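Local coordinates for putative nucleolar GTP-binding protein 1 (Plasmodium falciparum, PDB 2QU8) that binds GDP and is probably a GTPase of the nucleolar GTP-binding protein 1 family, at residues Thr125-Glu128 and Gln129-Phe133; Asn93-Thr96 and Ile97-Thr100. All blocks are in the same frame, centred on the assembly; numbering follows the deposited sequence.

Interaction 1 (Thr125-Glu128 and Gln129-Phe133); sequences TIKE and QINLF
Gln129 reaches back to Thr125 because its CG lies beside its own backbone N (chi1 -65°) and the chain then runs extended, carrying the amide along the first turn of the helix to the Thr125 carbonyl. That oxygen receives the backbone N of Gln129, Thr125 O to Gln129 N 3.0 Å, and more weakly the side-chain amide, Gln129 NE2 to Thr125 O 3.4 Å. The same NE2 makes a second weak bond to the Leu124 carbonyl, while the stronger polar partner of the amide is the backbone N of Asp117, which gives its hydrogen to Gln129 OE1. Held at both ends, the amide is probably fixed in rotation. Thr125 is the N-cap. With chi1 at 61° its OG1 accepts from the backbone N of Glu128 at 3.2 Å. Glu128, its CG beside its own backbone N and its chain extended beyond, points back along the helix, and OE1 takes the Thr125 backbone N on its anti lone pair, 2.9 Å and nearly straight at 168°. These reciprocal bonds make a capping box that satisfies amides the first turn would otherwise leave without helical partners. Ile126 and Ile130 meet one turn apart, Ile126 CG2 lying 3.9 Å from Ile130 CD1. On the exposed side Asn131 OD1 comes within 3.1 Å of Lys127 O, but both are acceptors; the backbone makes the link, Asn131 N to Lys127 O 2.8 Å. Helix 126-137 turns Lys127, Glu128 and Asn131 outward and buries its other side: Ile130 packs on Leu167 and Ile168 of helix 162-174 and on Ile116 of strand 110-117, Leu132 touches Phe114, and Phe133 meets Phe114 edge-to-face while resting on Ile145 and Ile147 of strand 145-150.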
loop_
_atom_site.group_PDB
_atom_site.type_symbol
_atom_site.label_atom_id
_atom_site.label_comp_id
_atom_site.label_asym_id
_atom_site.label_seq_id
_atom_site.Cartn_x
_atom_site.Cartn_y
_atom_site.Cartn_z
ATOM N N THR A 125 -3.772 10.413 -15.162
ATOM C CA THR A 125 -2.401 10.295 -15.661
ATOM C C THR A 125 -1.478 9.822 -14.544
ATOM O O THR A 125 -1.824 9.890 -13.369
ATOM C CB THR A 125 -1.844 11.626 -16.218
ATOM O OG1 THR A 125 -1.819 12.600 -15.175
ATOM C CG2 THR A 125 -2.679 12.139 -17.387
ATOM N N ILE A 126 -0.295 9.354 -14.919
ATOM C CA ILE A 126 0.703 8.994 -13.931
ATOM C C ILE A 126 0.959 10.154 -12.955
ATOM O O ILE A 126 1.033 9.934 -11.754
ATOM C CB ILE A 126 2.002 8.496 -14.603
ATOM C CG1 ILE A 126 1.758 7.104 -15.205
ATOM C CG2 ILE A 126 3.159 8.488 -13.593
ATOM C CD1 ILE A 126 2.713 6.690 -16.320
ATOM N N LYS A 127 1.039 11.383 -13.469
ATOM C CA LYS A 127 1.294 12.571 -12.632
ATOM C C LYS A 127 0.172 12.840 -11.638
ATOM O O LYS A 127 0.431 13.215 -10.486
ATOM C CB LYS A 127 1.537 13.819 -13.499
ATOM C CG LYS A 127 1.759 15.112 -12.703
ATOM C CD LYS A 127 2.019 16.305 -13.620
ATOM C CE LYS A 127 2.341 17.570 -12.819
ATOM N NZ LYS A 127 3.533 17.384 -11.915
ATOM N N GLU A 128 -1.073 12.664 -12.084
ATOM C CA GLU A 128 -2.231 12.824 -11.203
ATOM C C GLU A 128 -2.237 11.734 -10.121
ATOM O O GLU A 128 -2.631 11.983 -8.983
ATOM C CB GLU A 128 -3.538 12.800 -12.005
ATOM C CG GLU A 128 -3.752 14.029 -12.882
ATOM C CD GLU A 128 -4.968 13.917 -13.790
ATOM O OE1 GLU A 128 -5.128 12.876 -14.451
ATOM O OE2 GLU A 128 -5.765 14.882 -13.847
ATOM N N GLN A 129 -1.788 10.533 -10.483
ATOM C CA GLN A 129 -1.687 9.431 -9.520
ATOM C C GLN A 129 -0.547 9.650 -8.521
ATOM O O GLN A 129 -0.667 9.302 -7.352
ATOM C CB GLN A 129 -1.539 8.088 -10.232
ATOM C CG GLN A 129 -2.759 7.688 -11.053
ATOM C CD GLN A 129 -2.547 6.403 -11.821
ATOM O OE1 GLN A 129 -2.506 5.318 -11.235
ATOM N NE2 GLN A 129 -2.423 6.513 -13.141
ATOM N N ILE A 130 0.558 10.226 -8.983
ATOM C CA ILE A 130 1.653 10.584 -8.078
ATOM C C ILE A 130 1.227 11.724 -7.140
ATOM O O ILE A 130 1.482 11.675 -5.935
ATOM C CB ILE A 130 2.953 10.905 -8.846
ATOM C CG1 ILE A 130 3.547 9.614 -9.431
ATOM C CG2 ILE A 130 3.960 11.564 -7.923
ATOM C CD1 ILE A 130 4.806 9.810 -10.302
ATOM N N ASN A 131 0.566 12.739 -7.691
ATOM C CA ASN A 131 -0.056 13.776 -6.873
ATOM C C ASN A 131 -0.945 13.204 -5.772
ATOM O O ASN A 131 -0.904 13.670 -4.635
ATOM C CB ASN A 131 -0.851 14.752 -7.737
ATOM C CG ASN A 131 0.038 15.713 -8.516
ATOM O OD1 ASN A 131 1.267 15.559 -8.571
ATOM N ND2 ASN A 131 -0.587 16.710 -9.139
ATOM N N LEU A 132 -1.751 12.197 -6.106
ATOM C CA LEU A 132 -2.561 11.506 -5.102
ATOM C C LEU A 132 -1.679 10.886 -4.013
ATOM O O LEU A 132 -1.982 11.012 -2.825
ATOM C CB LEU A 132 -3.459 10.434 -5.746
ATOM C CG LEU A 132 -4.219 9.463 -4.829
ATOM C CD1 LEU A 132 -5.144 10.188 -3.867
ATOM C CD2 LEU A 132 -5.005 8.437 -5.646
ATOM N N PHE A 133 -0.600 10.225 -4.433
ATOM C CA PHE A 133 0.328 9.581 -3.502
ATOM C C PHE A 133 0.901 10.553 -2.469
ATOM O O PHE A 133 0.908 10.256 -1.276
ATOM C CB PHE A 133 1.468 8.871 -4.238
ATOM C CG PHE A 133 2.546 8.370 -3.318
ATOM C CD1 PHE A 133 2.310 7.286 -2.477
ATOM C CD2 PHE A 133 3.784 9.002 -3.265
ATOM C CE1 PHE A 133 3.293 6.829 -1.610
ATOM C CE2 PHE A 133 4.782 8.545 -2.403
ATOM C CZ PHE A 133 4.534 7.455 -1.575
#

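Interaction 2 (Asn93-Thr96 and Ile97-Thr100); sequences NRNT and IEMT
Glu98 OE1 is gripped by two donors from the loop that leads into its helix. The backbone N of Asn95 comes in on the anti lone pair, Asn95 N to Glu98 OE1 3.1 Å, and the guanidinium of Arg94 adds a weak hydrogen bond within a salt bridge, Arg94 NH1 to Glu98 OE1 3.3 Å. The oxygen sits at the edge of the guanidinium, in its plane, yet the carboxylate is turned almost perpendicular to that plane, at 85°, so the pair is no flat two-pronged bridge. Asn95 returns the grip: chi1 of 59° sets its CG between the backbone N and the carbonyl carbon, and OD1 accepts the Glu98 backbone N at 2.9 Å, nearly along its own C=O axis. The paired Asn95 and Glu98 bonds form a capping box with Asn95 as N-cap of helix 96-106. Bends at chi2 and chi3 of Arg94 turn its guanidinium toward Glu98, while CB and CG, nearer the backbone, lie against the Met99 sulfur, Arg94 CB to Met99 SD 3.9 Å; Phe91 also touches Met99. Within the helix, Thr100 OG1 donates to the carbonyl three residues back, 2.6 Å from Thr100 OG1 to Ile97 O, an oxygen that Thr101 OG1 also bonds. A carboxylate beside the positive N-terminal end of a helix, with an arginine at hand, would probably be favoured in its charged form, and the box probably stabilises the helix start on this solvent-facing surface.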
loop_
_atom_site.group_PDB
_atom_site.type_symbol
_atom_site.label_atom_id
_atom_site.label_comp_id
_atom_site.label_asym_id
_atom_site.label_seq_id
_atom_site.Cartn_x
_atom_site.Cartn_y
_atom_site.Cartn_z
ATOM N N ASN A 93 -11.636 16.311 1.364
ATOM C CA ASN A 93 -13.096 16.255 1.361
ATOM C C ASN A 93 -13.685 15.330 2.429
ATOM O O ASN A 93 -14.900 15.317 2.636
ATOM C CB ASN A 93 -13.609 15.844 -0.030
ATOM C CG ASN A 93 -13.314 16.885 -1.104
ATOM O OD1 ASN A 93 -13.114 18.068 -0.814
ATOM N ND2 ASN A 93 -13.299 16.444 -2.359
ATOM N N ARG A 94 -12.830 14.553 3.098
ATOM C CA ARG A 94 -13.282 13.637 4.147
ATOM C C ARG A 94 -13.882 14.394 5.328
ATOM O O ARG A 94 -13.428 15.489 5.674
ATOM C CB ARG A 94 -12.127 12.767 4.663
ATOM C CG ARG A 94 -11.414 11.888 3.650
ATOM C CD ARG A 94 -12.333 10.971 2.854
ATOM N NE ARG A 94 -12.268 11.326 1.437
ATOM C CZ ARG A 94 -13.299 11.696 0.689
ATOM N NH1 ARG A 94 -14.525 11.741 1.191
ATOM N NH2 ARG A 94 -13.099 12.001 -0.582
ATOM N N ASN A 95 -14.906 13.806 5.940
ATOM C CA ASN A 95 -15.439 14.304 7.208
ATOM C C ASN A 95 -14.661 13.678 8.380
ATOM O O ASN A 95 -13.748 12.865 8.159
ATOM C CB ASN A 95 -16.950 14.043 7.314
ATOM C CG ASN A 95 -17.309 12.560 7.218
ATOM O OD1 ASN A 95 -16.626 11.695 7.775
ATOM N ND2 ASN A 95 -18.394 12.264 6.511
ATOM N N THR A 96 -15.019 14.047 9.610
ATOM C CA THR A 96 -14.325 13.541 10.810
ATOM C C THR A 96 -14.331 12.005 10.912
ATOM O O THR A 96 -13.264 11.393 10.986
ATOM C CB THR A 96 -14.870 14.187 12.097
ATOM O OG1 THR A 96 -14.960 15.599 11.907
ATOM C CG2 THR A 96 -13.941 13.923 13.266
ATOM N N ILE A 97 -15.516 11.393 10.877
ATOM C CA ILE A 97 -15.659 9.929 10.952
ATOM C C ILE A 97 -14.830 9.172 9.901
ATOM O O ILE A 97 -14.200 8.158 10.222
ATOM C CB ILE A 97 -17.151 9.465 10.855
ATOM C CG1 ILE A 97 -18.052 10.182 11.875
ATOM C CG2 ILE A 97 -17.269 7.937 10.980
ATOM C CD1 ILE A 97 -17.581 10.138 13.322
ATOM N N GLU A 98 -14.838 9.658 8.658
ATOM C CA GLU A 98 -14.012 9.077 7.591
ATOM C C GLU A 98 -12.531 9.173 7.935
ATOM O O GLU A 98 -11.790 8.196 7.795
ATOM C CB GLU A 98 -14.292 9.757 6.243
ATOM C CG GLU A 98 -15.548 9.245 5.534
ATOM C CD GLU A 98 -15.895 10.041 4.277
ATOM O OE1 GLU A 98 -15.724 11.281 4.272
ATOM O OE2 GLU A 98 -16.355 9.421 3.291
ATOM N N MET A 99 -12.109 10.355 8.391
ATOM C CA MET A 99 -10.724 10.570 8.798
ATOM C C MET A 99 -10.263 9.640 9.905
ATOM O O MET A 99 -9.133 9.164 9.855
ATOM C CB MET A 99 -10.456 12.023 9.205
ATOM C CG MET A 99 -9.954 12.917 8.089
ATOM S SD MET A 99 -8.920 12.207 6.787
ATOM C CE MET A 99 -7.435 11.694 7.643
ATOM N N THR A 100 -11.138 9.376 10.881
ATOM C CA THR A 100 -10.833 8.481 12.007
ATOM C C THR A 100 -10.648 7.059 11.512
ATOM O O THR A 100 -9.770 6.328 11.993
ATOM C CB THR A 100 -11.942 8.485 13.097
ATOM O OG1 THR A 100 -13.114 7.825 12.599
ATOM C CG2 THR A 100 -12.299 9.899 13.513
#

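From the N terminus, interaction 2 comes first, joining the loop after strand 76-82 to the start of helix 96-106. The chain then runs through that helix and strand 110-117 to a further loop, which interaction 1 joins to the start of helix 126-137. The two lie in series, neither nested nor crossed, and each links directly adjoining residues, so no long loop is closed. The centres of interactions 1 and 2 are 22 Å apart, and the nearest atoms of interactions 1 and 2 about 9 Å, without touching. Residues 93-100 lie at the surface, whereas 125-133 pack partly against the sheet, with the Gln129 side chain about 9 Å from GDP.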